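PDB 5HFT: gamma-glutamyltranspeptidase from Klebsiella pneumoniae subsp. pneumoniae, which catalyses the conversion of oxamate to oxalate in the uric acid degradation pathway. Local coordinates for residues A[129-134]-A[224-229]. Numbering follows the deposited sequence.
Sequences GTVSGW and DSFYRG
G129 meets the phenol end of Y227 just where the chain turns into helix 130-144: its carbonyl O lies 3.3 Å from Y227 OH, oblique to the tyrosine ring. The tyrosine thus reaches the backbone of G129, whose N-H is hydrogen-bonded to the carboxylate of D80.

V131 supplies the apolar part of the contact, and its branched side chain lets it meet two aromatic rings at once. CG1 stands anti to the backbone N (chi1 -178°) and touches F226 CB at 3.8 Å. CG2, the other methyl, sits over one face of the phenyl ring in a CH-pi contact, 4.0 Å from the F226 centroid and 17° off the ring normal. The branch carbon itself, V131 CB, lies at the edge of the Y227 ring, 3.9 Å from Y227 CE1. This buried packing joins the first turn of helix 130-144 to the short helix 225-228, which follows helix 209-221 in a mainly helical part of a chain that probably has the N-terminal nucleophile hydrolase fold, as in the gamma-glutamyltransferase family. F226 suits the junction because its large apolar ring also reaches L218 of helix 209-221 and L231 and L235 of helix 230-242.

At S132 the link becomes polar. In the first turn of a helix the backbone N-H groups lack a full set of carbonyl partners; the S132 N-H has a weak bond to G129 O and gives a second to Y227 OH, with S132 N to Y227 OH 3.2 Å and an N-H...O angle of 148°. The small S132 side chain is consistent with the close approach of the phenol, S132 CB lying 3.7 Å from Y227 OH. That hydroxyl is also hydrogen-bonded to the carbonyl O of A128, while the tyrosine ring meets the ring of H254.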
loop_
_atom_site.group_PDB
_atom_site.type_symbol
_atom_site.label_atom_id
_atom_site.label_comp_id
_atom_site.label_asym_id
_atom_site.label_seq_id
_atom_site.Cartn_x
_atom_site.Cartn_y
_atom_site.Cartn_z
ATOM N N GLY A 129 0.755 0.891 11.724
ATOM C CA GLY A 129 1.920 0.053 11.518
ATOM C C GLY A 129 3.039 0.490 10.585
ATOM O O GLY A 129 4.175 0.051 10.791
ATOM N N THR A 130 2.760 1.332 9.572
ATOM C CA THR A 130 3.749 1.599 8.525
ATOM C C THR A 130 5.114 1.899 9.103
ATOM O O THR A 130 6.129 1.366 8.642
ATOM C CB THR A 130 3.367 2.781 7.627
ATOM O OG1 THR A 130 2.713 3.840 8.359
ATOM C CG2 THR A 130 2.582 2.347 6.435
ATOM N N VAL A 131 5.163 2.768 10.108
ATOM C CA VAL A 131 6.460 3.213 10.597
ATOM C C VAL A 131 7.255 2.026 11.090
ATOM O O VAL A 131 8.467 1.939 10.859
ATOM C CB VAL A 131 6.287 4.283 11.684
ATOM C CG1 VAL A 131 7.647 4.784 12.165
ATOM C CG2 VAL A 131 5.454 5.426 11.129
ATOM N N SER A 132 6.575 1.059 11.718
ATOM C CA SER A 132 7.235 -0.203 12.046
ATOM C C SER A 132 7.657 -0.963 10.786
ATOM O O SER A 132 8.677 -1.655 10.792
ATOM C CB SER A 132 6.334 -1.058 12.949
ATOM O OG SER A 132 5.202 -1.571 12.271
ATOM N N GLY A 133 6.928 -0.810 9.682
ATOM C CA GLY A 133 7.396 -1.398 8.446
ATOM C C GLY A 133 8.664 -0.725 7.972
ATOM O O GLY A 133 9.602 -1.388 7.539
ATOM N N TRP A 134 8.727 0.599 8.079
ATOM C CA TRP A 134 9.957 1.273 7.681
ATOM C C TRP A 134 11.129 0.817 8.541
ATOM O O TRP A 134 12.207 0.529 8.016
ATOM C CB TRP A 134 9.807 2.793 7.769
ATOM C CG TRP A 134 8.579 3.383 7.130
ATOM C CD1 TRP A 134 7.641 2.747 6.355
ATOM C CD2 TRP A 134 8.123 4.719 7.291
ATOM N NE1 TRP A 134 6.644 3.627 5.997
ATOM C CE2 TRP A 134 6.920 4.846 6.563
ATOM C CE3 TRP A 134 8.617 5.830 7.976
ATOM C CZ2 TRP A 134 6.216 6.043 6.505
ATOM C CZ3 TRP A 134 7.923 7.016 7.902
ATOM C CH2 TRP A 134 6.737 7.112 7.180
ATOM N N ASP A 224 11.887 4.272 15.250
ATOM C CA ASP A 224 11.197 3.465 16.246
ATOM C C ASP A 224 10.696 4.290 17.422
ATOM O O ASP A 224 9.849 3.800 18.183
ATOM C CB ASP A 224 12.087 2.306 16.710
ATOM C CG ASP A 224 11.270 1.103 17.142
ATOM O OD1 ASP A 224 10.380 0.687 16.362
ATOM O OD2 ASP A 224 11.509 0.563 18.250
ATOM N N SER A 225 11.169 5.530 17.580
ATOM C CA SER A 225 10.649 6.389 18.643
ATOM C C SER A 225 9.150 6.600 18.520
ATOM O O SER A 225 8.506 6.986 19.495
ATOM C CB SER A 225 11.381 7.728 18.637
ATOM O OG SER A 225 10.958 8.552 17.567
ATOM N N PHE A 226 8.580 6.325 17.349
ATOM C CA PHE A 226 7.134 6.370 17.164
ATOM C C PHE A 226 6.417 5.425 18.120
ATOM O O PHE A 226 5.301 5.721 18.565
ATOM C CB PHE A 226 6.832 6.038 15.700
ATOM C CG PHE A 226 5.388 6.175 15.284
ATOM C CD1 PHE A 226 4.468 5.174 15.566
ATOM C CD2 PHE A 226 4.979 7.251 14.516
ATOM C CE1 PHE A 226 3.155 5.255 15.141
ATOM C CE2 PHE A 226 3.662 7.347 14.096
ATOM C CZ PHE A 226 2.749 6.334 14.414
ATOM N N TYR A 227 7.037 4.293 18.457
ATOM C CA TYR A 227 6.431 3.331 19.374
ATOM C C TYR A 227 7.139 3.227 20.718
ATOM O O TYR A 227 6.533 2.738 21.671
ATOM C CB TYR A 227 6.385 1.930 18.742
ATOM C CG TYR A 227 5.774 1.901 17.362
ATOM C CD1 TYR A 227 6.505 2.308 16.240
ATOM C CD2 TYR A 227 4.470 1.463 17.167
ATOM C CE1 TYR A 227 5.948 2.289 14.964
ATOM C CE2 TYR A 227 3.905 1.440 15.891
ATOM C CZ TYR A 227 4.652 1.856 14.798
ATOM O OH TYR A 227 4.097 1.838 13.536
ATOM N N ARG A 228 8.394 3.696 20.818
ATOM C CA ARG A 228 9.231 3.469 21.994
ATOM C C ARG A 228 10.083 4.682 22.382
ATOM O O ARG A 228 11.049 4.529 23.140
ATOM C CB ARG A 228 10.151 2.252 21.774
ATOM C CG ARG A 228 9.409 0.926 21.851
ATOM C CD ARG A 228 9.978 -0.187 20.979
ATOM N NE ARG A 228 8.885 -1.085 20.627
ATOM C CZ ARG A 228 8.515 -1.381 19.391
ATOM N NH1 ARG A 228 9.187 -0.900 18.359
ATOM N NH2 ARG A 228 7.481 -2.180 19.199
ATOM N N GLY A 229 9.757 5.876 21.893
ATOM C CA GLY A 229 10.509 7.067 22.212
ATOM C C GLY A 229 9.611 8.236 22.576
ATOM O O GLY A 229 8.434 8.055 22.926
#